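BH2602 protein (PDB 3NWZ) probably hydrolyses acyl-CoA thioesters as a hotdog-fold thioesterase of the PaaI type, and binds coenzyme A. Local coordinates at residues G62-R67 with M94-N99; T110-I115 with T158-V163. All coordinates share one frame; numbering follows the deposited sequence.

Interaction 1: G62-R67 with M94-N99; sequences GRFEVR and MGQMVN
Phe64 and the selenomethionine Met97 bring strand 64-69, next to the outermost strand 55-58, against the last turns of the hotdog helix 83-100, a worked example of a strand and helix joined by packing rather than by hydrogen bonds. Strand 64-67 and helix 94-99 run at 147° to each other, with axes 7.8 Å apart at closest approach. The Phe64 ring lies flat against the helix backbone: the carbonyl carbon of Gln96 sits over its centre and Met97 N, 4.0 Å above the plane, nearer the rim. Gln96 meets the CE1-CZ side of the ring. Its CB comes to 3.4 Å from Phe64 CE1; its chain is extended to CD, and the amide turns Gln96 OE1 to 3.2 Å from the same Phe64 CE1, with the amide and ring planes 82° apart. That oxygen also takes a weak hydrogen bond from Ser56 of strand 55-58.

At the other end, Met97 has CG anti to its backbone N (chi1 177°), and its chain then bends twice. The selenium settles 3.7 Å from Phe64 CB, close to Phe64 N as well, and the terminal CE reaches 3.6 Å from Gly62 O. Val66 makes a lighter contact, its CG2 lying 4.3 Å from Gln96 OE1, while Leu89 and Ala93 of the same helix also pack on it.

Dispersion between the Phe64 ring, the Gln96 and selenomethionine side chains and the helix backbone therefore joins the two segments; the strand's own polar backbone is served by its neighbours in the sheet, including Ala128 and Ala130.

Interaction 2: T110-I115 with T158-V163; sequences TSELNI and TGSFFV
A classic beta bulge marks the antiparallel pairing of strands 108-117 and 153-163, where Ser111 and Glu112 both face Ser160. Two backbone hydrogen bonds end on Ser160 O. Ser111 N lies 2.8 Å from Ser160 O, in the carbonyl plane. Glu112 N lies 2.9 Å from Ser160 O and is tilted 21° from that plane. Farther along, Asn114 and Thr158 form a hydrogen-bonded pair, with Asn114 N 2.7 Å from Thr158 O and a weak return bond from Thr158 N to Asn114 O.

On the face turned to helix 83-100, the Thr110 and Phe161 side chains run alongside each other. Thr110 CA rests over the Phe161 ring in a CH-pi contact, 4.1 Å from its centroid. Thr110 OG1 stands beside its own backbone N (chi1 -63°), which brings it to 3.2 Å from Phe161 CE1, and it is hydrogen-bonded to Asp91 of the helix.

Glu112, Asn114, Thr158 and Ser160 occupy the other face. The Glu112 chain bends at chi2 (64°), which sets CD; Glu112 OE1 lies 3.8 Å from Ser160 CB. Its other oxygen, OE2, forms a salt bridge with Arg139 of the third subunit, while Thr158 OG1 is hydrogen-bonded to His116 of the fourth. Within the chain, its own Arg139, a residue of the CoA site, packs on Ser160. This face thus meets the third and fourth subunits, consistent with its pairing two dimers in the tetramer. Residues 112-115 continue the ladder into a strand of the second subunit, the edge-to-edge sheet pairing of hotdog dimers.

Overall arrangement
Both contacts involve one antiparallel sheet and helix 83-100, the central helix of the hotdog fold: interaction 1 contains the helix, interaction 2 has it packed on one face. Interaction 1 is partly buried and sets the helix's C-terminal turns against strand 64-69, near one margin of the sheet; no other subunit touches its segments. Interaction 2 is more deeply buried, pairs strand 108-117 at the other margin with its neighbour, and lies among three further subunits. Packing chemistry dominates the first, backbone bonding and intersubunit polar contacts the second. The helix also connects them directly: Met94 CB lies 3.6 Å from Phe161 CZ, so segment 94-99 meets strand 64-69 through Gln96 and Met97, and interaction 2 through Met94.

Interaction 1: G62-R67 with M94-N99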
loop_
_atom_site.group_PDB
_atom_site.type_symbol
_atom_site.label_atom_id
_atom_site.label_comp_id
_atom_site.label_asym_id
_atom_site.label_seq_id
_atom_site.Cartn_x
_atom_site.Cartn_y
_atom_site.Cartn_z
ATOM N N GLY A 62 12.940 -18.941 -8.806
ATOM C CA GLY A 62 13.030 -18.678 -7.378
ATOM C C GLY A 62 11.691 -18.472 -6.676
ATOM O O GLY A 62 11.542 -18.836 -5.522
ATOM N N ARG A 63 10.716 -17.902 -7.379
ATOM C CA ARG A 63 9.387 -17.609 -6.833
ATOM C C ARG A 63 8.691 -18.682 -5.970
ATOM O O ARG A 63 9.058 -19.857 -5.977
ATOM C CB ARG A 63 8.450 -17.218 -7.970
ATOM C CG ARG A 63 8.925 -16.049 -8.807
ATOM C CD ARG A 63 7.905 -15.761 -9.894
ATOM N NE ARG A 63 8.335 -14.695 -10.786
ATOM C CZ ARG A 63 9.387 -14.772 -11.592
ATOM N NH1 ARG A 63 10.126 -15.871 -11.624
ATOM N NH2 ARG A 63 9.699 -13.747 -12.368
ATOM N N PHE A 64 7.666 -18.257 -5.233
ATOM C CA PHE A 64 6.928 -19.170 -4.373
ATOM C C PHE A 64 5.418 -19.246 -4.697
ATOM O O PHE A 64 4.748 -18.240 -4.974
ATOM C CB PHE A 64 7.169 -18.786 -2.915
ATOM C CG PHE A 64 7.130 -19.950 -1.981
ATOM C CD1 PHE A 64 5.933 -20.340 -1.379
ATOM C CD2 PHE A 64 8.274 -20.684 -1.733
ATOM C CE1 PHE A 64 5.885 -21.448 -0.544
ATOM C CE2 PHE A 64 8.230 -21.796 -0.898
ATOM C CZ PHE A 64 7.035 -22.174 -0.305
ATOM N N GLU A 65 4.870 -20.449 -4.619
ATOM C CA GLU A 65 3.488 -20.646 -4.990
ATOM C C GLU A 65 2.566 -21.257 -3.927
ATOM O O GLU A 65 2.908 -22.228 -3.240
ATOM C CB GLU A 65 3.493 -21.499 -6.260
ATOM C CG GLU A 65 2.198 -21.635 -7.018
ATOM C CD GLU A 65 2.434 -22.285 -8.379
ATOM O OE1 GLU A 65 3.089 -21.649 -9.236
ATOM O OE2 GLU A 65 1.983 -23.435 -8.589
ATOM N N VAL A 66 1.385 -20.657 -3.808
ATOM C CA VAL A 66 0.364 -21.115 -2.879
ATOM C C VAL A 66 -0.971 -21.112 -3.600
ATOM O O VAL A 66 -1.438 -20.056 -4.034
ATOM C CB VAL A 66 0.177 -20.181 -1.653
ATOM C CG1 VAL A 66 -0.850 -20.793 -0.731
ATOM C CG2 VAL A 66 1.464 -19.960 -0.916
ATOM N N ARG A 67 -1.578 -22.284 -3.748
ATOM C CA ARG A 67 -2.893 -22.337 -4.369
ATOM C C ARG A 67 -3.944 -22.666 -3.308
ATOM O O ARG A 67 -3.667 -23.320 -2.300
ATOM C CB ARG A 67 -2.931 -23.326 -5.549
ATOM C CG ARG A 67 -2.800 -24.791 -5.233
ATOM C CD ARG A 67 -2.519 -25.557 -6.519
ATOM N NE ARG A 67 -1.188 -25.243 -7.038
ATOM C CZ ARG A 67 -0.051 -25.715 -6.528
ATOM N NH1 ARG A 67 -0.070 -26.537 -5.483
ATOM N NH2 ARG A 67 1.110 -25.358 -7.059
HETATM N N MSE A 94 3.964 -14.747 0.191
HETATM C CA MSE A 94 5.099 -13.888 0.470
HETATM C C MSE A 94 5.843 -14.271 1.735
HETATM O O MSE A 94 7.070 -14.048 1.856
HETATM C CB MSE A 94 4.636 -12.460 0.575
HETATM C CG MSE A 94 3.785 -12.041 -0.577
HETATM SE SE MSE A 94 3.165 -10.246 -0.359
HETATM C CE MSE A 94 4.124 -9.417 -1.812
ATOM N N GLY A 95 5.109 -14.847 2.682
ATOM C CA GLY A 95 5.729 -15.258 3.920
ATOM C C GLY A 95 6.626 -16.457 3.697
ATOM O O GLY A 95 7.836 -16.398 3.918
ATOM N N GLN A 96 6.031 -17.555 3.250
ATOM C CA GLN A 96 6.801 -18.754 3.019
ATOM C C GLN A 96 8.009 -18.446 2.140
ATOM O O GLN A 96 9.086 -19.003 2.361
ATOM C CB GLN A 96 5.907 -19.837 2.428
ATOM C CG GLN A 96 4.803 -20.266 3.407
ATOM C CD GLN A 96 4.240 -21.646 3.112
ATOM O OE1 GLN A 96 3.928 -21.972 1.974
ATOM N NE2 GLN A 96 4.102 -22.455 4.144
HETATM N N MSE A 97 7.830 -17.547 1.166
HETATM C CA MSE A 97 8.919 -17.094 0.293
HETATM C C MSE A 97 10.039 -16.555 1.197
HETATM O O MSE A 97 11.137 -17.110 1.255
HETATM C CB MSE A 97 8.424 -15.967 -0.627
HETATM C CG MSE A 97 9.490 -15.332 -1.562
HETATM SE SE MSE A 97 10.039 -16.432 -3.086
HETATM C CE MSE A 97 11.382 -17.541 -2.204
ATOM N N VAL A 98 9.746 -15.476 1.924
ATOM C CA VAL A 98 10.725 -14.886 2.842
ATOM C C VAL A 98 11.408 -15.933 3.729
ATOM O O VAL A 98 12.640 -16.009 3.812
ATOM C CB VAL A 98 10.074 -13.852 3.794
ATOM C CG1 VAL A 98 11.149 -13.184 4.652
ATOM C CG2 VAL A 98 9.327 -12.812 3.007
ATOM N N ASN A 99 10.604 -16.748 4.393
ATOM C CA ASN A 99 11.149 -17.734 5.306
ATOM C C ASN A 99 12.017 -18.831 4.700
ATOM O O ASN A 99 12.844 -19.425 5.388
ATOM C CB ASN A 99 10.010 -18.304 6.145
ATOM C CG ASN A 99 9.511 -17.299 7.165
ATOM O OD1 ASN A 99 10.251 -16.899 8.057
ATOM N ND2 ASN A 99 8.259 -16.869 7.029
#

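Interaction 2: T110-I115 with T158-V163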
loop_
_atom_site.group_PDB
_atom_site.type_symbol
_atom_site.label_atom_id
_atom_site.label_comp_id
_atom_site.label_asym_id
_atom_site.label_seq_id
_atom_site.Cartn_x
_atom_site.Cartn_y
_atom_site.Cartn_z
ATOM N N THR A 110 5.265 -10.320 8.820
ATOM C CA THR A 110 4.620 -9.331 7.974
ATOM C C THR A 110 4.566 -7.937 8.608
ATOM O O THR A 110 3.840 -7.696 9.583
ATOM C CB THR A 110 3.196 -9.772 7.636
ATOM O OG1 THR A 110 3.243 -10.997 6.892
ATOM C CG2 THR A 110 2.487 -8.709 6.828
ATOM N N SER A 111 5.336 -7.019 8.032
ATOM C CA SER A 111 5.413 -5.643 8.507
ATOM C C SER A 111 4.390 -4.781 7.757
ATOM O O SER A 111 3.467 -4.212 8.352
ATOM C CB SER A 111 6.838 -5.126 8.284
ATOM O OG SER A 111 6.950 -3.747 8.545
ATOM N N GLU A 112 4.568 -4.679 6.447
ATOM C CA GLU A 112 3.666 -3.913 5.606
ATOM C C GLU A 112 3.035 -4.867 4.606
ATOM O O GLU A 112 3.566 -5.946 4.340
ATOM C CB GLU A 112 4.419 -2.806 4.870
ATOM C CG GLU A 112 4.686 -1.566 5.702
ATOM C CD GLU A 112 5.602 -1.830 6.874
ATOM O OE1 GLU A 112 6.834 -1.870 6.671
ATOM O OE2 GLU A 112 5.085 -2.004 7.999
ATOM N N LEU A 113 1.879 -4.478 4.080
ATOM C CA LEU A 113 1.160 -5.282 3.104
ATOM C C LEU A 113 0.402 -4.291 2.245
ATOM O O LEU A 113 -0.203 -3.360 2.768
ATOM C CB LEU A 113 0.188 -6.235 3.805
ATOM C CG LEU A 113 -0.536 -7.246 2.904
ATOM C CD1 LEU A 113 0.478 -8.092 2.107
ATOM C CD2 LEU A 113 -1.401 -8.141 3.771
ATOM N N ASN A 114 0.459 -4.470 0.932
ATOM C CA ASN A 114 -0.220 -3.576 -0.007
ATOM C C ASN A 114 -0.802 -4.451 -1.082
ATOM O O ASN A 114 -0.157 -5.374 -1.566
ATOM C CB ASN A 114 0.757 -2.598 -0.638
ATOM C CG ASN A 114 0.066 -1.351 -1.183
ATOM O OD1 ASN A 114 -0.908 -1.422 -1.952
ATOM N ND2 ASN A 114 0.576 -0.192 -0.788
ATOM N N ILE A 115 -2.039 -4.166 -1.458
ATOM C CA ILE A 115 -2.732 -4.978 -2.437
ATOM C C ILE A 115 -3.642 -4.121 -3.325
ATOM O O ILE A 115 -4.242 -3.147 -2.876
ATOM C CB ILE A 115 -3.562 -6.056 -1.718
ATOM C CG1 ILE A 115 -2.804 -6.560 -0.489
ATOM C CG2 ILE A 115 -3.801 -7.240 -2.647
ATOM C CD1 ILE A 115 -3.635 -7.414 0.458
ATOM N N THR A 158 2.354 -5.775 -2.794
ATOM C CA THR A 158 3.709 -5.877 -2.262
ATOM C C THR A 158 3.640 -6.040 -0.740
ATOM O O THR A 158 2.623 -5.747 -0.109
ATOM C CB THR A 158 4.577 -4.610 -2.610
ATOM O OG1 THR A 158 3.977 -3.440 -2.035
ATOM C CG2 THR A 158 4.655 -4.399 -4.162
ATOM N N GLY A 159 4.724 -6.534 -0.155
ATOM C CA GLY A 159 4.770 -6.723 1.283
ATOM C C GLY A 159 6.173 -6.653 1.854
ATOM O O GLY A 159 7.094 -7.290 1.354
ATOM N N SER A 160 6.344 -5.855 2.901
ATOM C CA SER A 160 7.645 -5.738 3.561
ATOM C C SER A 160 7.592 -6.580 4.836
ATOM O O SER A 160 6.598 -6.533 5.561
ATOM C CB SER A 160 7.946 -4.278 3.894
ATOM O OG SER A 160 9.166 -4.166 4.597
ATOM N N PHE A 161 8.651 -7.356 5.093
ATOM C CA PHE A 161 8.716 -8.238 6.259
ATOM C C PHE A 161 9.877 -7.940 7.187
ATOM O O PHE A 161 11.002 -7.691 6.752
ATOM C CB PHE A 161 8.817 -9.696 5.820
ATOM C CG PHE A 161 7.578 -10.216 5.157
ATOM C CD1 PHE A 161 6.910 -11.313 5.676
ATOM C CD2 PHE A 161 7.076 -9.606 4.011
ATOM C CE1 PHE A 161 5.764 -11.792 5.064
ATOM C CE2 PHE A 161 5.921 -10.080 3.391
ATOM C CZ PHE A 161 5.265 -11.169 3.913
ATOM N N PHE A 162 9.596 -7.991 8.480
ATOM C CA PHE A 162 10.609 -7.721 9.475
ATOM C C PHE A 162 11.294 -9.017 9.881
ATOM O O PHE A 162 10.637 -10.018 10.203
ATOM C CB PHE A 162 9.992 -7.046 10.697
ATOM C CG PHE A 162 10.968 -6.229 11.468
ATOM C CD1 PHE A 162 11.304 -4.949 11.041
ATOM C CD2 PHE A 162 11.624 -6.764 12.573
ATOM C CE1 PHE A 162 12.285 -4.217 11.702
ATOM C CE2 PHE A 162 12.609 -6.041 13.242
ATOM C CZ PHE A 162 12.940 -4.767 12.804
ATOM N N VAL A 163 12.623 -8.981 9.851
ATOM C CA VAL A 163 13.471 -10.116 10.187
ATOM C C VAL A 163 13.711 -10.254 11.691
ATOM O O VAL A 163 13.962 -9.263 12.381
ATOM C CB VAL A 163 14.840 -9.981 9.495
ATOM C CG1 VAL A 163 15.711 -11.185 9.815
ATOM C CG2 VAL A 163 14.650 -9.826 8.003
#